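Local coordinates for early 35 kDa protein (Autographa californica nucleopolyhedrovirus, PDB 1P35) that inhibits host caspases to block the apoptosis that viral infection triggers in insect cells, and also suppresses the antiviral RNA interference response, at residues F4-D9 with K134-K139; V42-N47 with Q164-E169; G50-V55 with Y148-V153; K116-H121 with K127-Y132. All blocks are in the same frame, centred on the assembly; numbering follows the deposited sequence.

In the fold
Interactions 2 and 3 lie closest together, their centres about 8 Å apart, joined by the backbone pairing of strands 42-48 and 148-154, where Met44 O and Cys152 N are 2.7 Å apart, and by the packing of Leu166 on Cys152. Interactions 1 and 4 share helix 126-135, with centres about 11 Å apart, and there the Phe4 ring packs on Tyr132 CB and Ala131. Strand 42-48 connects the two groups: Leu43 is bonded to Phe4 through the backbone and also touches Leu118 of interaction 4, while its neighbour Met45 meets Tyr132. Interactions 2 and 3 close long loops; within both lies the chain between helix 62-74 and strand 98-106, where p35 carries its caspase-reactive loop.

Interaction 1. Residues F4-D9 with K134-K139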
loop_
_atom_site.group_PDB
_atom_site.type_symbol
_atom_site.label_atom_id
_atom_site.label_comp_id
_atom_site.label_asym_id
_atom_site.label_seq_id
_atom_site.Cartn_x
_atom_site.Cartn_y
_atom_site.Cartn_z
ATOM N N PHE A 4 -13.125 8.197 26.070
ATOM C CA PHE A 4 -12.880 8.910 27.329
ATOM C C PHE A 4 -11.376 8.929 27.501
ATOM O O PHE A 4 -10.704 7.976 27.131
ATOM C CB PHE A 4 -13.469 8.144 28.532
ATOM C CG PHE A 4 -13.162 8.781 29.862
ATOM C CD1 PHE A 4 -13.962 9.805 30.351
ATOM C CD2 PHE A 4 -11.980 8.464 30.548
ATOM C CE1 PHE A 4 -13.582 10.526 31.500
ATOM C CE2 PHE A 4 -11.578 9.171 31.698
ATOM C CZ PHE A 4 -12.385 10.212 32.170
ATOM N N PRO A 5 -10.798 10.035 27.975
ATOM C CA PRO A 5 -11.260 11.369 28.356
ATOM C C PRO A 5 -12.034 11.942 27.175
ATOM O O PRO A 5 -11.765 11.570 26.042
ATOM C CB PRO A 5 -9.954 12.118 28.554
ATOM C CG PRO A 5 -9.071 11.045 29.160
ATOM C CD PRO A 5 -9.345 9.913 28.192
ATOM N N VAL A 6 -12.950 12.873 27.420
ATOM C CA VAL A 6 -13.739 13.413 26.320
ATOM C C VAL A 6 -13.058 14.432 25.398
ATOM O O VAL A 6 -13.579 14.765 24.333
ATOM C CB VAL A 6 -15.065 13.998 26.842
ATOM C CG1 VAL A 6 -15.945 12.867 27.399
ATOM C CG2 VAL A 6 -14.774 15.042 27.925
ATOM N N GLU A 7 -11.902 14.939 25.793
ATOM C CA GLU A 7 -11.197 15.885 24.932
ATOM C C GLU A 7 -10.857 15.154 23.614
ATOM O O GLU A 7 -11.381 15.474 22.554
ATOM C CB GLU A 7 -9.901 16.348 25.629
ATOM C CG GLU A 7 -8.982 15.176 26.031
ATOM C CD GLU A 7 -7.724 15.578 26.779
ATOM O OE1 GLU A 7 -6.941 16.383 26.229
ATOM O OE2 GLU A 7 -7.521 15.071 27.909
ATOM N N ILE A 8 -9.991 14.149 23.747
ATOM C CA ILE A 8 -9.477 13.300 22.684
ATOM C C ILE A 8 -9.991 13.517 21.277
ATOM O O ILE A 8 -11.176 13.395 21.034
ATOM C CB ILE A 8 -9.679 11.809 23.016
ATOM C CG1 ILE A 8 -9.021 11.479 24.351
ATOM C CG2 ILE A 8 -9.046 10.957 21.911
ATOM C CD1 ILE A 8 -7.531 11.700 24.328
ATOM N N ASP A 9 -9.062 13.780 20.356
ATOM C CA ASP A 9 -9.367 14.004 18.959
ATOM C C ASP A 9 -8.984 12.767 18.133
ATOM O O ASP A 9 -7.855 12.308 18.169
ATOM C CB ASP A 9 -8.608 15.234 18.459
ATOM C CG ASP A 9 -9.405 16.031 17.452
ATOM O OD1 ASP A 9 -9.555 15.563 16.298
ATOM O OD2 ASP A 9 -9.912 17.114 17.833
ATOM N N LYS A 134 -21.663 11.013 32.529
ATOM C CA LYS A 134 -22.517 11.943 31.786
ATOM C C LYS A 134 -22.407 11.790 30.264
ATOM O O LYS A 134 -23.411 11.798 29.554
ATOM C CB LYS A 134 -22.160 13.385 32.104
ATOM C CG LYS A 134 -23.144 14.369 31.429
ATOM C CD LYS A 134 -22.772 15.805 31.754
ATOM C CE LYS A 134 -23.838 16.789 31.280
ATOM N NZ LYS A 134 -23.346 18.165 31.606
ATOM N N TYR A 135 -21.186 11.631 29.764
ATOM C CA TYR A 135 -21.021 11.597 28.325
ATOM C C TYR A 135 -20.801 10.255 27.649
ATOM O O TYR A 135 -21.072 10.129 26.455
ATOM C CB TYR A 135 -19.895 12.547 27.939
ATOM C CG TYR A 135 -20.159 13.978 28.357
ATOM C CD1 TYR A 135 -21.209 14.711 27.783
ATOM C CD2 TYR A 135 -19.318 14.622 29.270
ATOM C CE1 TYR A 135 -21.412 16.072 28.099
ATOM C CE2 TYR A 135 -19.503 15.975 29.604
ATOM C CZ TYR A 135 -20.552 16.691 29.006
ATOM O OH TYR A 135 -20.717 18.016 29.297
ATOM N N CYS A 136 -20.308 9.278 28.411
ATOM C CA CYS A 136 -20.012 7.959 27.897
ATOM C C CYS A 136 -20.998 6.865 28.322
ATOM O O CYS A 136 -21.559 6.176 27.470
ATOM C CB CYS A 136 -18.608 7.546 28.346
ATOM S SG CYS A 136 -17.268 8.733 27.909
ATOM N N LEU A 137 -21.225 6.709 29.633
ATOM C CA LEU A 137 -22.087 5.636 30.108
ATOM C C LEU A 137 -23.366 5.472 29.316
ATOM O O LEU A 137 -23.667 4.357 28.863
ATOM C CB LEU A 137 -22.436 5.818 31.574
ATOM C CG LEU A 137 -23.121 4.565 32.117
ATOM C CD1 LEU A 137 -22.023 3.500 32.382
ATOM C CD2 LEU A 137 -23.887 4.879 33.398
ATOM N N PRO A 138 -24.099 6.592 29.067
ATOM C CA PRO A 138 -25.379 6.584 28.317
ATOM C C PRO A 138 -25.298 5.985 26.879
ATOM O O PRO A 138 -26.294 5.497 26.339
ATOM C CB PRO A 138 -25.794 8.078 28.284
ATOM C CG PRO A 138 -25.148 8.666 29.557
ATOM C CD PRO A 138 -23.722 7.971 29.411
ATOM N N LYS A 139 -24.122 6.011 26.261
ATOM C CA LYS A 139 -24.013 5.479 24.910
ATOM C C LYS A 139 -23.633 4.004 24.967
ATOM O O LYS A 139 -23.512 3.355 23.935
ATOM C CB LYS A 139 -22.971 6.292 24.103
ATOM C CG LYS A 139 -23.247 7.856 24.058
ATOM C CD LYS A 139 -24.707 8.126 23.617
ATOM C CE LYS A 139 -24.940 7.678 22.179
ATOM N NZ LYS A 139 -26.367 7.638 21.734
#
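Phe4 lies opposite Cys136, with CA atoms 7.2 Å apart, and Val6 opposite Tyr135 at 7.8 Å between CA atoms, so near the contact the chains run in opposing senses, without a backbone hydrogen bond between them. The contact is wholly apolar. Cys136 carries its sulfur anti to its own carbonyl carbon (chi1 -55°), which sets SG 3.9 Å from Phe4 CB and at the edge of the Phe4 ring, near the ring plane. Beyond the cis peptide bond that precedes Pro5, Val6 crosses Tyr135 at about a right angle, its CG1 branch resting 4.0 Å from Tyr135 CB. The same methyl lies 4.4 Å from Cys136 SG, so one branch of Val6 touches both residues. Lys134 CD lies 3.6 Å above one face of the Tyr135 ring, toward its rim, while the phenol OH is hydrogen-bonded to Asp187. The contact joins the loop between strands 2-4 and 10-21 to the junction of helices 126-135 and 137-140. Phe4 pairs through its backbone with Leu43 of strand 42-48 and meets Tyr123 edge-to-face, and Cys136 also packs on Val2.

Interaction 2. Residues V42-N47 with Q164-E169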
loop_
_atom_site.group_PDB
_atom_site.type_symbol
_atom_site.label_atom_id
_atom_site.label_comp_id
_atom_site.label_asym_id
_atom_site.label_seq_id
_atom_site.Cartn_x
_atom_site.Cartn_y
_atom_site.Cartn_z
ATOM N N VAL A 42 -6.351 6.000 27.168
ATOM C CA VAL A 42 -7.562 6.346 26.453
ATOM C C VAL A 42 -8.422 5.086 26.674
ATOM O O VAL A 42 -7.944 3.959 26.484
ATOM C CB VAL A 42 -7.282 6.496 24.919
ATOM C CG1 VAL A 42 -8.588 6.678 24.160
ATOM C CG2 VAL A 42 -6.332 7.655 24.662
ATOM N N LEU A 43 -9.655 5.278 27.119
ATOM C CA LEU A 43 -10.590 4.170 27.306
ATOM C C LEU A 43 -11.656 4.332 26.200
ATOM O O LEU A 43 -12.447 5.279 26.224
ATOM C CB LEU A 43 -11.273 4.254 28.677
ATOM C CG LEU A 43 -10.335 4.581 29.848
ATOM C CD1 LEU A 43 -11.029 4.410 31.192
ATOM C CD2 LEU A 43 -9.115 3.668 29.760
ATOM N N MET A 44 -11.619 3.465 25.198
ATOM C CA MET A 44 -12.613 3.521 24.145
ATOM C C MET A 44 -13.581 2.362 24.383
ATOM O O MET A 44 -13.160 1.233 24.558
ATOM C CB MET A 44 -11.967 3.389 22.770
ATOM C CG MET A 44 -13.003 3.264 21.649
ATOM S SD MET A 44 -12.384 3.342 19.942
ATOM C CE MET A 44 -11.395 1.821 19.785
ATOM N N MET A 45 -14.867 2.628 24.411
ATOM C CA MET A 45 -15.798 1.541 24.671
ATOM C C MET A 45 -16.911 1.548 23.704
ATOM O O MET A 45 -17.240 2.591 23.154
ATOM C CB MET A 45 -16.356 1.662 26.077
ATOM C CG MET A 45 -15.277 1.926 27.162
ATOM S SD MET A 45 -16.008 1.504 28.739
ATOM C CE MET A 45 -14.913 2.493 29.855
ATOM N N PHE A 46 -17.504 0.391 23.450
ATOM C CA PHE A 46 -18.619 0.424 22.524
ATOM C C PHE A 46 -19.388 -0.875 22.610
ATOM O O PHE A 46 -18.881 -1.921 23.080
ATOM C CB PHE A 46 -18.107 0.718 21.087
ATOM C CG PHE A 46 -17.067 -0.287 20.563
ATOM C CD1 PHE A 46 -17.462 -1.545 20.075
ATOM C CD2 PHE A 46 -15.695 0.043 20.539
ATOM C CE1 PHE A 46 -16.531 -2.462 19.562
ATOM C CE2 PHE A 46 -14.738 -0.867 20.032
ATOM C CZ PHE A 46 -15.162 -2.130 19.536
ATOM N N ASN A 47 -20.622 -0.802 22.158
ATOM C CA ASN A 47 -21.496 -1.948 22.184
ATOM C C ASN A 47 -21.203 -2.983 21.101
ATOM O O ASN A 47 -20.771 -2.636 19.984
ATOM C CB ASN A 47 -22.954 -1.471 22.058
ATOM C CG ASN A 47 -23.469 -0.789 23.314
ATOM O OD1 ASN A 47 -24.196 0.219 23.251
ATOM N ND2 ASN A 47 -23.132 -1.354 24.462
ATOM N N GLN A 164 -4.250 3.008 15.608
ATOM C CA GLN A 164 -4.463 2.285 16.860
ATOM C C GLN A 164 -5.405 1.190 16.416
ATOM O O GLN A 164 -6.448 1.493 15.858
ATOM C CB GLN A 164 -5.131 3.139 17.919
ATOM C CG GLN A 164 -4.686 4.595 17.930
ATOM C CD GLN A 164 -3.212 4.743 17.996
ATOM O OE1 GLN A 164 -2.512 3.867 18.517
ATOM N NE2 GLN A 164 -2.712 5.866 17.490
ATOM N N VAL A 165 -5.059 -0.078 16.665
ATOM C CA VAL A 165 -5.865 -1.164 16.133
ATOM C C VAL A 165 -6.290 -2.227 17.150
ATOM O O VAL A 165 -5.755 -2.305 18.267
ATOM C CB VAL A 165 -5.098 -1.821 14.946
ATOM C CG1 VAL A 165 -4.490 -0.723 14.038
ATOM C CG2 VAL A 165 -3.904 -2.674 15.476
ATOM N N LEU A 166 -7.312 -3.000 16.785
ATOM C CA LEU A 166 -7.791 -4.070 17.657
ATOM C C LEU A 166 -8.649 -4.953 16.807
ATOM O O LEU A 166 -9.150 -4.520 15.784
ATOM C CB LEU A 166 -8.619 -3.556 18.832
ATOM C CG LEU A 166 -10.011 -2.938 18.548
ATOM C CD1 LEU A 166 -11.091 -3.989 18.611
ATOM C CD2 LEU A 166 -10.350 -1.906 19.605
ATOM N N SER A 167 -8.769 -6.209 17.216
ATOM C CA SER A 167 -9.620 -7.163 16.545
ATOM C C SER A 167 -9.907 -8.303 17.519
ATOM O O SER A 167 -9.071 -8.657 18.325
ATOM C CB SER A 167 -8.973 -7.679 15.252
ATOM O OG SER A 167 -7.652 -8.151 15.467
ATOM N N PHE A 168 -11.096 -8.877 17.442
ATOM C CA PHE A 168 -11.429 -9.939 18.350
ATOM C C PHE A 168 -12.651 -10.691 17.813
ATOM O O PHE A 168 -13.377 -10.172 16.943
ATOM C CB PHE A 168 -11.679 -9.341 19.764
ATOM C CG PHE A 168 -12.871 -8.361 19.823
ATOM C CD1 PHE A 168 -14.175 -8.805 19.600
ATOM C CD2 PHE A 168 -12.659 -6.996 20.021
ATOM C CE1 PHE A 168 -15.262 -7.892 19.556
ATOM C CE2 PHE A 168 -13.712 -6.079 19.986
ATOM C CZ PHE A 168 -15.024 -6.537 19.745
ATOM N N GLU A 169 -12.833 -11.928 18.270
ATOM C CA GLU A 169 -14.004 -12.702 17.889
ATOM C C GLU A 169 -14.989 -12.678 19.043
ATOM O O GLU A 169 -14.606 -12.657 20.214
ATOM C CB GLU A 169 -13.660 -14.156 17.578
ATOM C CG GLU A 169 -13.118 -14.353 16.195
ATOM C CD GLU A 169 -12.543 -15.725 15.991
ATOM O OE1 GLU A 169 -13.193 -16.685 16.417
ATOM O OE2 GLU A 169 -11.463 -15.850 15.383
#
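Met44 and Leu166 approach at a slant and meet through their terminal methyls, Met44 CE standing 3.9 Å from Leu166 CD2. Met44 leaves its strand extended, with CG anti to the backbone N (chi1 173°), and then bends at its last torsion (chi3 67°), so the S-methyl turns back onto the leucine branch. Leu166 has CG between its backbone N and carbonyl carbon (chi1 69°), an orientation that presents CD2 to the methionine. Two residues further along each strand, two phenylalanines meet. CZ of Phe46 comes 4.2 Å from CE2 of Phe168, at the edge of the Phe168 ring and near its plane. The two ring planes are inclined to each other by only some 20°, but the rings do not overlap, so they are not stacked; the stacking partner of Phe46 is instead the ring of Tyr29. All four residues are buried, and the contact is apolar, with no hydrogen bond between the segments. Both strands head in broadly the same direction but are not sheet neighbours. Strand 42-48 pairs with 148-154, which pairs with 98-106, which in turn runs parallel to 164-170. The contact therefore links strands separated by 148-154 and 98-106; around it, Tyr100 of strand 98-106 also touches Met44, Pro180 packs on Phe46, and Cys152 touches Leu166.

Interaction 3. Residues G50-V55 with Y148-V153; sequences GPIRSV and YVAVCV
The carbonyl oxygen of Tyr148 accepts a hydrogen bond from Asn47 ND2, an amide nitrogen that also donates to Leu140 O, while the ring of the same tyrosine lies flat under the Gly50-Pro51 peptide. Tyr148 CG is anti to its own carbonyl carbon (chi1 -72°), which swings the phenol out beneath that bond. Pro51 N sits 3.5 Å above the plane, over the ring centre, and Gly50 C lies 3.4 Å above it toward the rim. The proline ring continues across the same face in a slanting direction. Its CD forms a CH-pi contact, 3.7 Å from the centroid of the Tyr148 ring and 20° off the normal, whereas Pro51 CB lies over another part of the rim, 3.7 Å from Tyr148 CE2. Gly50 CA adds a touch at Tyr148 CD1, 3.5 Å away. Further along, Ile52 reaches with CD1 to within 4.1 Å of Ala150 CB, and it also touches Phe168 and the strand 98-106 residues Val102 and Cys104. Strand 52-55 then pairs with 164-170 through a classic beta bulge, with both Arg53 and Ser54 set against Glu169. No hydrogen bond crosses between the segments. Adhesion here probably depends on dispersion and on the attraction of the electron-rich ring for the C-H groups of Pro51, whose nitrogen has no proton to offer, with the peptide and the ring face lying nearly parallel.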
loop_
_atom_site.group_PDB
_atom_site.type_symbol
_atom_site.label_atom_id
_atom_site.label_comp_id
_atom_site.label_asym_id
_atom_site.label_seq_id
_atom_site.Cartn_x
_atom_site.Cartn_y
_atom_site.Cartn_z
ATOM N N GLY A 50 -22.539 -9.543 21.495
ATOM C CA GLY A 50 -22.264 -10.721 22.299
ATOM C C GLY A 50 -20.914 -10.738 23.013
ATOM O O GLY A 50 -20.045 -9.923 22.731
ATOM N N PRO A 51 -20.696 -11.716 23.903
ATOM C CA PRO A 51 -19.440 -11.768 24.634
ATOM C C PRO A 51 -18.223 -12.019 23.786
ATOM O O PRO A 51 -18.264 -12.806 22.849
ATOM C CB PRO A 51 -19.686 -12.884 25.649
ATOM C CG PRO A 51 -20.610 -13.902 24.766
ATOM C CD PRO A 51 -21.586 -12.843 24.283
ATOM N N ILE A 52 -17.142 -11.325 24.136
ATOM C CA ILE A 52 -15.875 -11.493 23.455
ATOM C C ILE A 52 -15.292 -12.844 23.850
ATOM O O ILE A 52 -15.437 -13.296 24.980
ATOM C CB ILE A 52 -14.884 -10.378 23.829
ATOM C CG1 ILE A 52 -15.344 -9.067 23.145
ATOM C CG2 ILE A 52 -13.484 -10.786 23.472
ATOM C CD1 ILE A 52 -14.476 -7.864 23.441
ATOM N N ARG A 53 -14.619 -13.481 22.911
ATOM C CA ARG A 53 -14.072 -14.762 23.199
ATOM C C ARG A 53 -12.558 -14.763 23.129
ATOM O O ARG A 53 -11.900 -15.355 23.980
ATOM C CB ARG A 53 -14.648 -15.780 22.247
ATOM C CG ARG A 53 -14.359 -17.182 22.710
ATOM C CD ARG A 53 -14.699 -18.149 21.623
ATOM N NE ARG A 53 -13.834 -17.909 20.488
ATOM C CZ ARG A 53 -14.122 -18.340 19.279
ATOM N NH1 ARG A 53 -15.255 -19.025 19.077
ATOM N NH2 ARG A 53 -13.282 -18.086 18.284
ATOM N N SER A 54 -12.003 -14.159 22.087
ATOM C CA SER A 54 -10.555 -14.052 22.002
ATOM C C SER A 54 -10.189 -12.905 21.075
ATOM O O SER A 54 -11.028 -12.446 20.325
ATOM C CB SER A 54 -9.917 -15.360 21.546
ATOM O OG SER A 54 -10.416 -15.781 20.313
ATOM N N VAL A 55 -8.959 -12.408 21.184
ATOM C CA VAL A 55 -8.497 -11.320 20.338
ATOM C C VAL A 55 -7.790 -11.975 19.189
ATOM O O VAL A 55 -7.220 -13.047 19.339
ATOM C CB VAL A 55 -7.457 -10.442 21.034
ATOM C CG1 VAL A 55 -8.109 -9.592 22.133
ATOM C CG2 VAL A 55 -6.404 -11.357 21.650
ATOM N N TYR A 148 -23.446 -6.403 24.753
ATOM C CA TYR A 148 -22.225 -6.346 25.566
ATOM C C TYR A 148 -21.423 -5.071 25.343
ATOM O O TYR A 148 -21.821 -4.208 24.554
ATOM C CB TYR A 148 -21.341 -7.568 25.309
ATOM C CG TYR A 148 -21.908 -8.843 25.900
ATOM C CD1 TYR A 148 -23.095 -9.394 25.398
ATOM C CD2 TYR A 148 -21.289 -9.468 26.978
ATOM C CE1 TYR A 148 -23.653 -10.526 25.951
ATOM C CE2 TYR A 148 -21.845 -10.611 27.549
ATOM C CZ TYR A 148 -23.039 -11.131 27.022
ATOM O OH TYR A 148 -23.624 -12.230 27.570
ATOM N N VAL A 149 -20.285 -4.960 26.021
ATOM C CA VAL A 149 -19.457 -3.764 25.886
ATOM C C VAL A 149 -17.982 -4.094 25.762
ATOM O O VAL A 149 -17.420 -4.736 26.652
ATOM C CB VAL A 149 -19.582 -2.820 27.098
ATOM C CG1 VAL A 149 -18.618 -1.642 26.919
ATOM C CG2 VAL A 149 -21.028 -2.307 27.265
ATOM N N ALA A 150 -17.367 -3.669 24.661
ATOM C CA ALA A 150 -15.941 -3.903 24.449
ATOM C C ALA A 150 -15.232 -2.727 25.104
ATOM O O ALA A 150 -15.578 -1.582 24.817
ATOM C CB ALA A 150 -15.606 -3.963 22.916
ATOM N N VAL A 151 -14.244 -3.009 25.970
ATOM C CA VAL A 151 -13.510 -1.947 26.686
ATOM C C VAL A 151 -12.099 -1.974 26.114
ATOM O O VAL A 151 -11.378 -2.960 26.266
ATOM C CB VAL A 151 -13.484 -2.250 28.200
ATOM C CG1 VAL A 151 -12.688 -1.184 28.932
ATOM C CG2 VAL A 151 -14.941 -2.380 28.750
ATOM N N CYS A 152 -11.718 -0.907 25.429
ATOM C CA CYS A 152 -10.426 -0.855 24.757
ATOM C C CYS A 152 -9.475 0.149 25.396
ATOM O O CYS A 152 -9.804 1.323 25.479
ATOM C CB CYS A 152 -10.715 -0.545 23.306
ATOM S SG CYS A 152 -12.089 -1.696 22.683
ATOM N N VAL A 153 -8.309 -0.305 25.863
ATOM C CA VAL A 153 -7.388 0.608 26.549
ATOM C C VAL A 153 -6.172 0.910 25.701
ATOM O O VAL A 153 -5.592 0.024 25.110
ATOM C CB VAL A 153 -6.874 0.068 27.922
ATOM C CG1 VAL A 153 -6.000 1.142 28.586
ATOM C CG2 VAL A 153 -8.050 -0.296 28.856
#

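Interaction 4. Residues K116-H121 with K127-Y132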
loop_
_atom_site.group_PDB
_atom_site.type_symbol
_atom_site.label_atom_id
_atom_site.label_comp_id
_atom_site.label_asym_id
_atom_site.label_seq_id
_atom_site.Cartn_x
_atom_site.Cartn_y
_atom_site.Cartn_z
ATOM N N LYS A 116 -14.885 1.608 39.027
ATOM C CA LYS A 116 -13.800 0.678 39.374
ATOM C C LYS A 116 -12.875 0.675 38.184
ATOM O O LYS A 116 -11.656 0.765 38.335
ATOM C CB LYS A 116 -14.324 -0.756 39.609
ATOM C CG LYS A 116 -13.249 -1.813 40.023
ATOM C CD LYS A 116 -13.545 -3.283 39.505
ATOM C CE LYS A 116 -13.277 -3.439 37.966
ATOM N NZ LYS A 116 -13.548 -4.781 37.310
ATOM N N ILE A 117 -13.456 0.588 36.985
ATOM C CA ILE A 117 -12.647 0.555 35.774
ATOM C C ILE A 117 -11.812 1.818 35.584
ATOM O O ILE A 117 -10.618 1.720 35.331
ATOM C CB ILE A 117 -13.502 0.240 34.525
ATOM C CG1 ILE A 117 -14.029 -1.207 34.619
ATOM C CG2 ILE A 117 -12.662 0.421 33.270
ATOM C CD1 ILE A 117 -15.116 -1.580 33.556
ATOM N N LEU A 118 -12.422 2.983 35.727
ATOM C CA LEU A 118 -11.646 4.208 35.620
ATOM C C LEU A 118 -10.485 4.137 36.602
ATOM O O LEU A 118 -9.344 4.430 36.235
ATOM C CB LEU A 118 -12.475 5.456 35.960
ATOM C CG LEU A 118 -13.720 5.709 35.095
ATOM C CD1 LEU A 118 -14.126 7.151 35.248
ATOM C CD2 LEU A 118 -13.430 5.462 33.631
ATOM N N LYS A 119 -10.773 3.739 37.847
ATOM C CA LYS A 119 -9.719 3.699 38.859
ATOM C C LYS A 119 -8.556 2.801 38.475
ATOM O O LYS A 119 -7.415 3.157 38.705
ATOM C CB LYS A 119 -10.251 3.247 40.219
ATOM C CG LYS A 119 -9.137 3.146 41.291
ATOM C CD LYS A 119 -9.704 2.892 42.658
ATOM C CE LYS A 119 -8.699 3.194 43.742
ATOM N NZ LYS A 119 -9.416 3.288 45.047
ATOM N N SER A 120 -8.825 1.626 37.912
ATOM C CA SER A 120 -7.717 0.775 37.533
ATOM C C SER A 120 -6.844 1.470 36.512
ATOM O O SER A 120 -5.729 1.029 36.270
ATOM C CB SER A 120 -8.194 -0.566 36.938
ATOM O OG SER A 120 -8.944 -0.377 35.751
ATOM N N HIS A 121 -7.351 2.549 35.903
ATOM C CA HIS A 121 -6.573 3.286 34.891
ATOM C C HIS A 121 -6.107 4.642 35.369
ATOM O O HIS A 121 -5.725 5.520 34.591
ATOM C CB HIS A 121 -7.372 3.368 33.580
ATOM C CG HIS A 121 -7.572 2.031 32.962
ATOM N ND1 HIS A 121 -6.509 1.230 32.615
ATOM C CD2 HIS A 121 -8.689 1.298 32.738
ATOM C CE1 HIS A 121 -6.954 0.058 32.198
ATOM N NE2 HIS A 121 -8.275 0.069 32.269
ATOM N N LYS A 127 -14.210 14.821 38.879
ATOM C CA LYS A 127 -14.329 15.460 37.565
ATOM C C LYS A 127 -14.378 14.395 36.424
ATOM O O LYS A 127 -15.306 14.374 35.610
ATOM C CB LYS A 127 -13.118 16.390 37.390
ATOM C CG LYS A 127 -13.076 17.299 36.165
ATOM C CD LYS A 127 -11.726 18.058 36.139
ATOM C CE LYS A 127 -11.564 19.006 34.951
ATOM N NZ LYS A 127 -12.475 20.186 35.015
ATOM N N SER A 128 -13.386 13.503 36.397
ATOM C CA SER A 128 -13.288 12.480 35.372
ATOM C C SER A 128 -14.402 11.460 35.427
ATOM O O SER A 128 -14.925 11.022 34.393
ATOM C CB SER A 128 -11.942 11.757 35.477
ATOM O OG SER A 128 -10.863 12.644 35.246
ATOM N N ILE A 129 -14.770 11.085 36.645
ATOM C CA ILE A 129 -15.784 10.078 36.837
ATOM C C ILE A 129 -17.157 10.582 36.466
ATOM O O ILE A 129 -17.979 9.831 35.952
ATOM C CB ILE A 129 -15.733 9.547 38.290
ATOM C CG1 ILE A 129 -14.441 8.753 38.452
ATOM C CG2 ILE A 129 -16.949 8.676 38.599
ATOM C CD1 ILE A 129 -14.124 8.347 39.835
ATOM N N GLU A 130 -17.402 11.858 36.691
ATOM C CA GLU A 130 -18.705 12.390 36.365
ATOM C C GLU A 130 -18.809 12.621 34.864
ATOM O O GLU A 130 -19.876 12.459 34.286
ATOM C CB GLU A 130 -18.965 13.692 37.132
ATOM C CG GLU A 130 -18.863 13.525 38.666
ATOM C CD GLU A 130 -19.397 14.720 39.447
ATOM O OE1 GLU A 130 -19.047 15.874 39.102
ATOM O OE2 GLU A 130 -20.156 14.495 40.419
ATOM N N ALA A 131 -17.688 12.973 34.244
ATOM C CA ALA A 131 -17.675 13.229 32.808
ATOM C C ALA A 131 -18.079 11.943 32.072
ATOM O O ALA A 131 -18.972 11.951 31.206
ATOM C CB ALA A 131 -16.310 13.672 32.387
ATOM N N TYR A 132 -17.426 10.848 32.465
ATOM C CA TYR A 132 -17.689 9.532 31.928
ATOM C C TYR A 132 -19.167 9.117 32.065
ATOM O O TYR A 132 -19.784 8.636 31.105
ATOM C CB TYR A 132 -16.796 8.489 32.631
ATOM C CG TYR A 132 -17.046 7.081 32.100
ATOM C CD1 TYR A 132 -18.094 6.319 32.584
ATOM C CD2 TYR A 132 -16.305 6.569 31.053
ATOM C CE1 TYR A 132 -18.417 5.088 32.036
ATOM C CE2 TYR A 132 -16.627 5.308 30.488
ATOM C CZ TYR A 132 -17.695 4.585 30.989
ATOM O OH TYR A 132 -18.082 3.372 30.397
#
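Leu118 pushes its CD1 methyl into the flank of helix 126-135, overlapping Ile129 and the root of Tyr132. CD1 stands 3.6 Å from Ile129 CG1, and it lies almost as near the backbone, at 3.7 Å from Ile129 CA. One turn further on, the same methyl is 4.0 Å from Tyr132 CB. The other branch goes to the aromatic ring, with Leu118 CD2 4.0 Å from Tyr132 CD2. This forked approach follows from a leucine whose CG is anti to the carbonyl carbon (chi1 -59°), so that both methyls reach across the gap and slant over their partners. Leu118 CD1 also rests against Ser128 O, an oxygen that receives the backbone N-H of Tyr132 in the helix. Tyr132 itself has CG anti to its backbone N, which carries the ring back toward the protein interior, where it meets Phe114 with planes at about 30° and packs on Leu137 and Leu140. Helix 110-120 is meanwhile closing: Ser120 OG donates to Ile117 O at 2.7 Å, from a position tilted 16° out of the carbonyl plane. Ser128 OG, near the start of the second helix, is bonded to Asp125.

The short helix segments pass with axes 10.7 Å apart at closest, and their directions make an angle of 133°. Two successive helices, joined by a brief loop and in contact here through Leu118, form a helix-loop-helix pair; Leu118 and Tyr132 seat it on Leu43 and Met45 of strand 42-48.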